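Local coordinates for protein Dok-7 (Mus musculus, PDB 3ML4) that acts as a dimeric adaptor that binds and activates the receptor tyrosine kinase MuSK in neuromuscular synapse formation, its PH domain binding phosphoinositides, at residues B[112-122]-B[133-144]; B[157-165]-B[199-207]. One frame throughout, in Å; residues are numbered along the deposited sequence.

In the fold
Following the chain from the N terminus, the PH domain ends in the helix 98-112. The segment 112-122 then leads into the first strand of the PTB domain. Interaction 1 closes a beta hairpin when 133-144 folds back against it, after a gap of ten residues. Interaction 2 opens later and closes a longer loop, bringing the helix 193-203 onto 157-165. The two are in series and neither nests in the other. Their centres lie about 13 Å apart. They meet where Leu142 packs on Phe200 and Leu158, and His116 packs on Leu199. Together they tie the hairpin, the edge strand 161-167 and the C-terminal helix into one PTB domain.

Interaction 1: B[112-122]-B[133-144]; sequences LGEVHRFHVTV and ATLHLCNDILVL
His116, Phe118 and Val120 pair with Leu137, Leu135 and Ala133 in an antiparallel hairpin of strands 115-122 and 133-138. Each of these hydrogen-bonded pairs gives two backbone bonds, among them Phe118 N to Leu135 O at 2.9 Å and Leu135 N to Phe118 O at 2.8 Å. In the non-hydrogen-bonded pairs, weaker CA-H...O contacts fill in, as from Val115 CA to Leu137 O at 3.2 Å.

At the open end of the hairpin, where 133-138 turns into 141-144, Asn139 adds further bonds. Its backbone N gives a bond to Glu114 O. Its side chain then bridges past Gly113: ND2 donates to Leu112 O at 3.1 Å, with that oxygen close to the amide plane. Asn139 OD1 lies near Glu114 N and accepts from it, although the placing of this oxygen is less certain. With CG beside its own backbone N (chi1 -56°), the amide is turned toward the 112-114 backbone.

Glu114 is held at both carboxylate oxygens. His116 NE2 donates to Glu114 OE1 at 2.8 Å, nearly straight at 171° and in the ring plane. Glu114 OE2 is bonded to Ser208 OG. On the face bearing Arg117 and His136, Arg117 CB lies 3.5 Å from His136 ND1. A water sits at the edge of the His136 ring, 2.7 Å from ND1, and makes a weak bond to His116 O.

Near the loop that closes the hairpin, the side-chain contacts are apolar. Val120 CG2 and Val122 CG2 both pack on Leu144, and Val122 CG2 also touches Ala133 CB.

The inward-facing backbone N and O atoms of the three hydrogen-bonded pairs are thus satisfied by each other. The bond to Glu114 probably stabilises a proton on His116 NE2 and would favour a positive charge on the ring.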
loop_
_atom_site.group_PDB
_atom_site.type_symbol
_atom_site.label_atom_id
_atom_site.label_comp_id
_atom_site.label_asym_id
_atom_site.label_seq_id
_atom_site.Cartn_x
_atom_site.Cartn_y
_atom_site.Cartn_z
ATOM N N LEU B 112 -8.415 1.542 3.743
ATOM C CA LEU B 112 -7.327 2.350 3.169
ATOM C C LEU B 112 -6.088 2.469 4.067
ATOM O O LEU B 112 -5.040 2.943 3.622
ATOM C CB LEU B 112 -7.828 3.726 2.722
ATOM C CG LEU B 112 -8.789 3.744 1.525
ATOM C CD1 LEU B 112 -9.308 5.159 1.266
ATOM C CD2 LEU B 112 -8.154 3.148 0.255
ATOM N N GLY B 113 -6.209 2.029 5.320
ATOM C CA GLY B 113 -5.076 1.999 6.246
ATOM C C GLY B 113 -5.309 2.876 7.457
ATOM O O GLY B 113 -6.100 2.533 8.342
ATOM N N GLU B 114 -4.615 4.007 7.504
ATOM C CA GLU B 114 -4.839 4.987 8.563
ATOM C C GLU B 114 -5.333 6.298 7.963
ATOM O O GLU B 114 -4.545 7.104 7.451
ATOM C CB GLU B 114 -3.579 5.187 9.414
ATOM C CG GLU B 114 -3.158 3.951 10.219
ATOM C CD GLU B 114 -4.145 3.572 11.324
ATOM O OE1 GLU B 114 -4.857 4.456 11.856
ATOM O OE2 GLU B 114 -4.204 2.371 11.666
ATOM N N VAL B 115 -6.649 6.480 8.005
ATOM C CA VAL B 115 -7.302 7.661 7.441
ATOM C C VAL B 115 -8.294 8.260 8.436
ATOM O O VAL B 115 -9.325 7.664 8.765
ATOM C CB VAL B 115 -7.901 7.404 6.006
ATOM C CG1 VAL B 115 -8.239 5.942 5.792
ATOM C CG2 VAL B 115 -9.101 8.313 5.694
ATOM N N HIS B 116 -7.929 9.448 8.915
ATOM C CA HIS B 116 -8.592 10.127 10.019
ATOM C C HIS B 116 -8.876 11.569 9.621
ATOM O O HIS B 116 -8.180 12.133 8.771
ATOM C CB HIS B 116 -7.681 10.127 11.248
ATOM C CG HIS B 116 -7.275 8.760 11.710
ATOM N ND1 HIS B 116 -7.730 8.210 12.891
ATOM C CD2 HIS B 116 -6.448 7.841 11.161
ATOM C CE1 HIS B 116 -7.208 7.006 13.042
ATOM N NE2 HIS B 116 -6.425 6.759 12.006
ATOM N N ARG B 117 -9.890 12.168 10.232
ATOM C CA ARG B 117 -10.214 13.552 9.949
ATOM C C ARG B 117 -10.620 14.278 11.223
ATOM O O ARG B 117 -11.282 13.707 12.091
ATOM C CB ARG B 117 -11.312 13.641 8.881
ATOM C CG ARG B 117 -12.722 13.686 9.430
ATOM C CD ARG B 117 -13.768 13.602 8.353
ATOM N NE ARG B 117 -14.397 12.289 8.368
ATOM C CZ ARG B 117 -15.404 11.958 9.167
ATOM N NH1 ARG B 117 -15.910 12.860 10.007
ATOM N NH2 ARG B 117 -15.909 10.726 9.124
ATOM N N PHE B 118 -10.214 15.539 11.328
ATOM C CA PHE B 118 -10.549 16.379 12.477
ATOM C C PHE B 118 -11.015 17.745 12.003
ATOM O O PHE B 118 -10.306 18.418 11.248
ATOM C CB PHE B 118 -9.334 16.562 13.382
ATOM C CG PHE B 118 -8.688 15.273 13.823
ATOM C CD1 PHE B 118 -8.963 14.738 15.074
ATOM C CD2 PHE B 118 -7.784 14.605 12.991
ATOM C CE1 PHE B 118 -8.355 13.551 15.494
ATOM C CE2 PHE B 118 -7.184 13.424 13.399
ATOM C CZ PHE B 118 -7.468 12.898 14.657
ATOM N N HIS B 119 -12.214 18.147 12.434
ATOM C CA HIS B 119 -12.728 19.489 12.165
ATOM C C HIS B 119 -11.901 20.525 12.927
ATOM O O HIS B 119 -11.847 20.506 14.161
ATOM C CB HIS B 119 -14.203 19.606 12.560
ATOM C CG HIS B 119 -15.142 18.841 11.674
ATOM N ND1 HIS B 119 -16.091 17.967 12.164
ATOM C CD2 HIS B 119 -15.252 18.795 10.323
ATOM C CE1 HIS B 119 -16.763 17.437 11.156
ATOM N NE2 HIS B 119 -16.272 17.919 10.029
ATOM N N VAL B 120 -11.250 21.415 12.184
ATOM C CA VAL B 120 -10.373 22.442 12.759
ATOM C C VAL B 120 -10.660 23.852 12.216
ATOM O O VAL B 120 -11.376 24.020 11.223
ATOM C CB VAL B 120 -8.864 22.118 12.525
ATOM C CG1 VAL B 120 -8.499 20.724 13.069
ATOM C CG2 VAL B 120 -8.497 22.246 11.041
ATOM N N THR B 121 -10.095 24.854 12.885
ATOM C CA THR B 121 -10.107 26.231 12.423
ATOM C C THR B 121 -8.667 26.661 12.196
ATOM O O THR B 121 -7.863 26.657 13.130
ATOM C CB THR B 121 -10.747 27.166 13.465
ATOM O OG1 THR B 121 -11.953 26.574 13.974
ATOM C CG2 THR B 121 -11.046 28.532 12.856
ATOM N N VAL B 122 -8.345 27.022 10.959
ATOM C CA VAL B 122 -6.989 27.432 10.598
ATOM C C VAL B 122 -6.753 28.896 10.982
ATOM O O VAL B 122 -7.453 29.791 10.509
ATOM C CB VAL B 122 -6.682 27.201 9.077
ATOM C CG1 VAL B 122 -5.244 27.613 8.728
ATOM C CG2 VAL B 122 -6.926 25.744 8.681
ATOM N N ALA B 133 -12.093 24.302 8.590
ATOM C CA ALA B 133 -11.495 23.387 7.627
ATOM C C ALA B 133 -11.451 22.022 8.270
ATOM O O ALA B 133 -11.740 21.881 9.455
ATOM C CB ALA B 133 -10.098 23.832 7.273
ATOM N N THR B 134 -11.083 21.011 7.497
ATOM C CA THR B 134 -10.932 19.677 8.061
ATOM C C THR B 134 -9.537 19.133 7.780
ATOM O O THR B 134 -9.091 19.122 6.637
ATOM C CB THR B 134 -12.062 18.719 7.590
ATOM O OG1 THR B 134 -11.715 17.370 7.910
ATOM C CG2 THR B 134 -12.276 18.831 6.096
ATOM N N LEU B 135 -8.841 18.718 8.834
ATOM C CA LEU B 135 -7.502 18.149 8.685
ATOM C C LEU B 135 -7.589 16.650 8.438
ATOM O O LEU B 135 -8.221 15.930 9.214
ATOM C CB LEU B 135 -6.638 18.429 9.921
ATOM C CG LEU B 135 -5.179 17.958 9.832
ATOM C CD1 LEU B 135 -4.330 18.895 8.973
ATOM C CD2 LEU B 135 -4.572 17.814 11.216
ATOM N N HIS B 136 -6.958 16.187 7.362
ATOM C CA HIS B 136 -6.947 14.758 7.031
ATOM C C HIS B 136 -5.559 14.140 7.110
ATOM O O HIS B 136 -4.601 14.657 6.533
ATOM C CB HIS B 136 -7.519 14.511 5.633
ATOM C CG HIS B 136 -8.952 14.907 5.486
ATOM N ND1 HIS B 136 -9.989 14.009 5.614
ATOM C CD2 HIS B 136 -9.524 16.105 5.220
ATOM C CE1 HIS B 136 -11.137 14.635 5.435
ATOM N NE2 HIS B 136 -10.883 15.908 5.193
ATOM N N LEU B 137 -5.455 13.034 7.834
ATOM C CA LEU B 137 -4.256 12.218 7.777
ATOM C C LEU B 137 -4.567 11.001 6.923
ATOM O O LEU B 137 -5.470 10.229 7.244
ATOM C CB LEU B 137 -3.792 11.818 9.176
ATOM C CG LEU B 137 -2.493 11.015 9.269
ATOM C CD1 LEU B 137 -1.591 11.547 10.372
ATOM C CD2 LEU B 137 -2.792 9.543 9.493
ATOM N N CYS B 138 -3.845 10.865 5.815
ATOM C CA CYS B 138 -3.983 9.705 4.938
ATOM C C CYS B 138 -2.660 8.954 4.821
ATOM O O CYS B 138 -1.860 9.223 3.922
ATOM C CB CYS B 138 -4.486 10.119 3.558
ATOM S SG CYS B 138 -5.056 8.730 2.553
ATOM N N ASN B 139 -2.448 8.020 5.748
ATOM C CA ASN B 139 -1.207 7.248 5.861
ATOM C C ASN B 139 0.055 8.123 5.956
ATOM O O ASN B 139 0.395 8.608 7.029
ATOM C CB ASN B 139 -1.091 6.194 4.744
ATOM C CG ASN B 139 -2.276 5.241 4.705
ATOM O OD1 ASN B 139 -2.522 4.487 5.646
ATOM N ND2 ASN B 139 -3.015 5.269 3.605
ATOM N N ASP B 140 0.737 8.318 4.834
ATOM C CA ASP B 140 2.009 9.036 4.809
ATOM C C ASP B 140 1.862 10.533 4.500
ATOM O O ASP B 140 2.848 11.273 4.536
ATOM C CB ASP B 140 2.995 8.363 3.835
ATOM C CG ASP B 140 2.299 7.699 2.638
ATOM O OD1 ASP B 140 2.852 6.708 2.100
ATOM O OD2 ASP B 140 1.206 8.155 2.237
ATOM N N ILE B 141 0.634 10.970 4.216
ATOM C CA ILE B 141 0.372 12.366 3.855
ATOM C C ILE B 141 -0.625 13.100 4.763
ATOM O O ILE B 141 -1.598 12.524 5.257
ATOM C CB ILE B 141 -0.058 12.521 2.373
ATOM C CG1 ILE B 141 -1.218 11.581 2.034
ATOM C CG2 ILE B 141 1.134 12.305 1.455
ATOM C CD1 ILE B 141 -1.891 11.857 0.683
ATOM N N LEU B 142 -0.349 14.381 4.975
ATOM C CA LEU B 142 -1.227 15.258 5.732
ATOM C C LEU B 142 -1.800 16.310 4.803
ATOM O O LEU B 142 -1.088 16.910 4.000
ATOM C CB LEU B 142 -0.479 15.926 6.890
ATOM C CG LEU B 142 -1.322 16.729 7.890
ATOM C CD1 LEU B 142 -2.116 15.801 8.812
ATOM C CD2 LEU B 142 -0.444 17.682 8.700
ATOM N N VAL B 143 -3.099 16.531 4.930
ATOM C CA VAL B 143 -3.822 17.423 4.048
ATOM C C VAL B 143 -4.796 18.283 4.849
ATOM O O VAL B 143 -5.368 17.834 5.842
ATOM C CB VAL B 143 -4.534 16.606 2.924
ATOM C CG1 VAL B 143 -5.888 17.184 2.537
ATOM C CG2 VAL B 143 -3.632 16.490 1.716
ATOM N N LEU B 144 -4.950 19.529 4.424
ATOM C CA LEU B 144 -6.042 20.369 4.895
ATOM C C LEU B 144 -7.054 20.538 3.772
ATOM O O LEU B 144 -6.672 20.705 2.616
ATOM C CB LEU B 144 -5.522 21.727 5.391
ATOM C CG LEU B 144 -5.264 21.826 6.899
ATOM C CD1 LEU B 144 -4.421 23.044 7.248
ATOM C CD2 LEU B 144 -6.572 21.845 7.688
HETATM O O HOH W 1 -10.184 11.443 6.385
#

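Interaction 2: B[157-165]-B[199-207]; sequences KLSDLRRYG and LFDCIVRGI
Tyr164 meets Phe200 through an edge-to-face aromatic pair, the edge of Phe200 toward the face of Tyr164. The ring centroids are 5.0 Å apart and the planes stand at 75°. Phe200 CD2 sits above the Tyr164 ring toward its rim. Phe200 CB adds a CH-pi contact over the face, 3.7 Å from the ring centroid.

Apolar contacts lie beside it. Leu161 CD2 touches Phe200 CE2. Leu158 CD2 packs on Ile203 CG2 at 3.6 Å and also on Val204 CG1, crossing both side chains at about a right angle.

The polar contact is one bond. Tyr164 OH donates to Asp201 OD1 at 2.7 Å, and that oxygen accepts on its anti lone pair. Tyr164 CG lies between its backbone N and carbonyl carbon (chi1 59°), which carries the ring across to the helix. Asp201 OD1 also bonds a side chain of the bound MuSK peptide. Arg205 NH1 donates to Asp201 O.

A Schellman motif with Gly206 as its C-prime residue ends the helix. Arg163 and Tyr164 pair antiparallel with the peptide, extending the sheet. This is the peptide-binding groove of a PTB domain, formed between an edge strand and the C-terminal helix.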
loop_
_atom_site.group_PDB
_atom_site.type_symbol
_atom_site.label_atom_id
_atom_site.label_comp_id
_atom_site.label_asym_id
_atom_site.label_seq_id
_atom_site.Cartn_x
_atom_site.Cartn_y
_atom_site.Cartn_z
ATOM N N LYS B 157 4.044 15.648 3.443
ATOM C CA LYS B 157 4.445 14.319 3.900
ATOM C C LYS B 157 4.666 14.447 5.396
ATOM O O LYS B 157 5.318 15.396 5.845
ATOM C CB LYS B 157 5.759 13.864 3.261
ATOM C CG LYS B 157 5.688 13.386 1.820
ATOM C CD LYS B 157 6.865 12.455 1.521
ATOM C CE LYS B 157 7.610 12.846 0.246
ATOM N NZ LYS B 157 6.744 12.872 -0.974
ATOM N N LEU B 158 4.135 13.504 6.171
ATOM C CA LEU B 158 4.420 13.451 7.607
ATOM C C LEU B 158 5.918 13.373 7.933
ATOM O O LEU B 158 6.365 13.928 8.934
ATOM C CB LEU B 158 3.667 12.300 8.274
ATOM C CG LEU B 158 2.594 12.741 9.272
ATOM C CD1 LEU B 158 1.366 13.319 8.575
ATOM C CD2 LEU B 158 2.206 11.583 10.173
ATOM N N SER B 159 6.683 12.705 7.071
ATOM C CA SER B 159 8.123 12.535 7.268
ATOM C C SER B 159 8.926 13.834 7.067
ATOM O O SER B 159 10.132 13.882 7.342
ATOM C CB SER B 159 8.659 11.408 6.367
ATOM O OG SER B 159 8.429 11.692 4.996
ATOM N N ASP B 160 8.249 14.881 6.601
ATOM C CA ASP B 160 8.892 16.163 6.337
ATOM C C ASP B 160 8.547 17.217 7.395
ATOM O O ASP B 160 8.954 18.375 7.290
ATOM C CB ASP B 160 8.521 16.652 4.937
ATOM C CG ASP B 160 9.026 15.731 3.840
ATOM O OD1 ASP B 160 9.931 14.912 4.108
ATOM O OD2 ASP B 160 8.527 15.828 2.701
ATOM N N LEU B 161 7.799 16.805 8.413
ATOM C CA LEU B 161 7.476 17.664 9.552
ATOM C C LEU B 161 8.591 17.629 10.596
ATOM O O LEU B 161 8.985 16.554 11.044
ATOM C CB LEU B 161 6.163 17.207 10.190
ATOM C CG LEU B 161 4.825 17.853 9.834
ATOM C CD1 LEU B 161 4.754 18.395 8.405
ATOM C CD2 LEU B 161 3.724 16.839 10.089
ATOM N N ARG B 162 9.093 18.804 10.978
ATOM C CA ARG B 162 10.134 18.904 12.013
ATOM C C ARG B 162 9.552 18.604 13.381
ATOM O O ARG B 162 10.079 17.784 14.129
ATOM C CB ARG B 162 10.748 20.305 12.072
ATOM C CG ARG B 162 11.312 20.838 10.775
ATOM C CD ARG B 162 12.433 21.838 11.041
ATOM N NE ARG B 162 12.748 22.641 9.857
ATOM C CZ ARG B 162 13.894 23.291 9.671
ATOM N NH1 ARG B 162 14.859 23.232 10.583
ATOM N NH2 ARG B 162 14.080 23.993 8.563
ATOM N N ARG B 163 8.457 19.291 13.688
ATOM C CA ARG B 163 7.890 19.327 15.022
ATOM C C ARG B 163 6.378 19.384 14.926
ATOM O O ARG B 163 5.823 19.766 13.891
ATOM C CB ARG B 163 8.402 20.571 15.763
ATOM C CG ARG B 163 9.704 20.371 16.529
ATOM C CD ARG B 163 10.773 21.404 16.156
ATOM N NE ARG B 163 10.277 22.780 16.165
ATOM C CZ ARG B 163 10.634 23.712 17.048
ATOM N NH1 ARG B 163 11.505 23.428 18.011
ATOM N NH2 ARG B 163 10.122 24.938 16.963
ATOM N N TYR B 164 5.722 18.994 16.011
ATOM C CA TYR B 164 4.278 19.110 16.145
ATOM C C TYR B 164 3.920 18.879 17.604
ATOM O O TYR B 164 4.704 18.294 18.348
ATOM C CB TYR B 164 3.543 18.102 15.246
ATOM C CG TYR B 164 3.899 16.660 15.533
ATOM C CD1 TYR B 164 3.334 15.985 16.611
ATOM C CD2 TYR B 164 4.807 15.975 14.726
ATOM C CE1 TYR B 164 3.669 14.678 16.887
ATOM C CE2 TYR B 164 5.144 14.652 14.989
ATOM C CZ TYR B 164 4.574 14.013 16.071
ATOM O OH TYR B 164 4.901 12.707 16.339
ATOM N N GLY B 165 2.738 19.332 18.011
ATOM C CA GLY B 165 2.269 19.071 19.363
ATOM C C GLY B 165 0.924 19.675 19.702
ATOM O O GLY B 165 0.510 20.672 19.109
ATOM N N LEU B 199 -1.863 10.437 17.449
ATOM C CA LEU B 199 -1.946 9.832 16.131
ATOM C C LEU B 199 -0.631 10.044 15.384
ATOM O O LEU B 199 -0.073 9.110 14.807
ATOM C CB LEU B 199 -3.099 10.452 15.346
ATOM C CG LEU B 199 -3.654 9.642 14.180
ATOM C CD1 LEU B 199 -4.736 8.727 14.708
ATOM C CD2 LEU B 199 -4.212 10.564 13.113
ATOM N N PHE B 200 -0.149 11.284 15.420
ATOM C CA PHE B 200 1.131 11.665 14.830
ATOM C C PHE B 200 2.294 10.865 15.424
ATOM O O PHE B 200 3.117 10.320 14.688
ATOM C CB PHE B 200 1.360 13.168 15.012
ATOM C CG PHE B 200 0.776 14.027 13.918
ATOM C CD1 PHE B 200 -0.481 13.755 13.372
ATOM C CD2 PHE B 200 1.476 15.135 13.456
ATOM C CE1 PHE B 200 -1.020 14.563 12.367
ATOM C CE2 PHE B 200 0.950 15.949 12.449
ATOM C CZ PHE B 200 -0.302 15.661 11.906
ATOM N N ASP B 201 2.343 10.785 16.751
ATOM C CA ASP B 201 3.376 10.026 17.462
ATOM C C ASP B 201 3.429 8.566 17.029
ATOM O O ASP B 201 4.510 7.982 16.894
ATOM C CB ASP B 201 3.145 10.093 18.978
ATOM C CG ASP B 201 3.433 11.470 19.559
ATOM O OD1 ASP B 201 4.136 12.277 18.911
ATOM O OD2 ASP B 201 2.953 11.740 20.674
ATOM N N CYS B 202 2.252 7.982 16.834
ATOM C CA CYS B 202 2.144 6.589 16.468
ATOM C C CYS B 202 2.618 6.350 15.040
ATOM O O CYS B 202 3.483 5.500 14.817
ATOM C CB CYS B 202 0.713 6.100 16.662
ATOM S SG CYS B 202 0.256 5.858 18.393
ATOM N N ILE B 203 2.074 7.104 14.084
ATOM C CA ILE B 203 2.371 6.877 12.659
ATOM C C ILE B 203 3.867 7.029 12.331
ATOM O O ILE B 203 4.457 6.152 11.691
ATOM C CB ILE B 203 1.468 7.738 11.703
ATOM C CG1 ILE B 203 0.146 7.029 11.390
ATOM C CG2 ILE B 203 2.142 7.954 10.357
ATOM C CD1 ILE B 203 -0.813 6.846 12.549
ATOM N N VAL B 204 4.475 8.122 12.795
ATOM C CA VAL B 204 5.890 8.399 12.498
ATOM C C VAL B 204 6.834 7.359 13.106
ATOM O O VAL B 204 7.998 7.263 12.718
ATOM C CB VAL B 204 6.320 9.845 12.889
ATOM C CG1 VAL B 204 5.431 10.874 12.193
ATOM C CG2 VAL B 204 6.321 10.044 14.407
ATOM N N ARG B 205 6.315 6.578 14.047
ATOM C CA ARG B 205 7.065 5.473 14.644
ATOM C C ARG B 205 6.593 4.116 14.123
ATOM O O ARG B 205 7.035 3.073 14.607
ATOM C CB ARG B 205 6.982 5.534 16.173
ATOM C CG ARG B 205 7.689 6.733 16.755
ATOM C CD ARG B 205 7.392 6.931 18.231
ATOM N NE ARG B 205 8.260 7.980 18.754
ATOM C CZ ARG B 205 7.984 9.281 18.714
ATOM N NH1 ARG B 205 6.837 9.712 18.200
ATOM N NH2 ARG B 205 8.858 10.151 19.199
ATOM N N GLY B 206 5.691 4.138 13.145
ATOM C CA GLY B 206 5.243 2.918 12.468
ATOM C C GLY B 206 4.144 2.147 13.176
ATOM O O GLY B 206 3.758 1.051 12.741
ATOM N N ILE B 207 3.640 2.711 14.268
ATOM C CA ILE B 207 2.547 2.103 15.003
ATOM C C ILE B 207 1.221 2.645 14.483
ATOM O O ILE B 207 1.080 3.839 14.244
ATOM C CB ILE B 207 2.660 2.364 16.530
ATOM C CG1 ILE B 207 4.091 2.105 17.030
ATOM C CG2 ILE B 207 1.657 1.498 17.302
ATOM C CD1 ILE B 207 4.440 2.799 18.341
#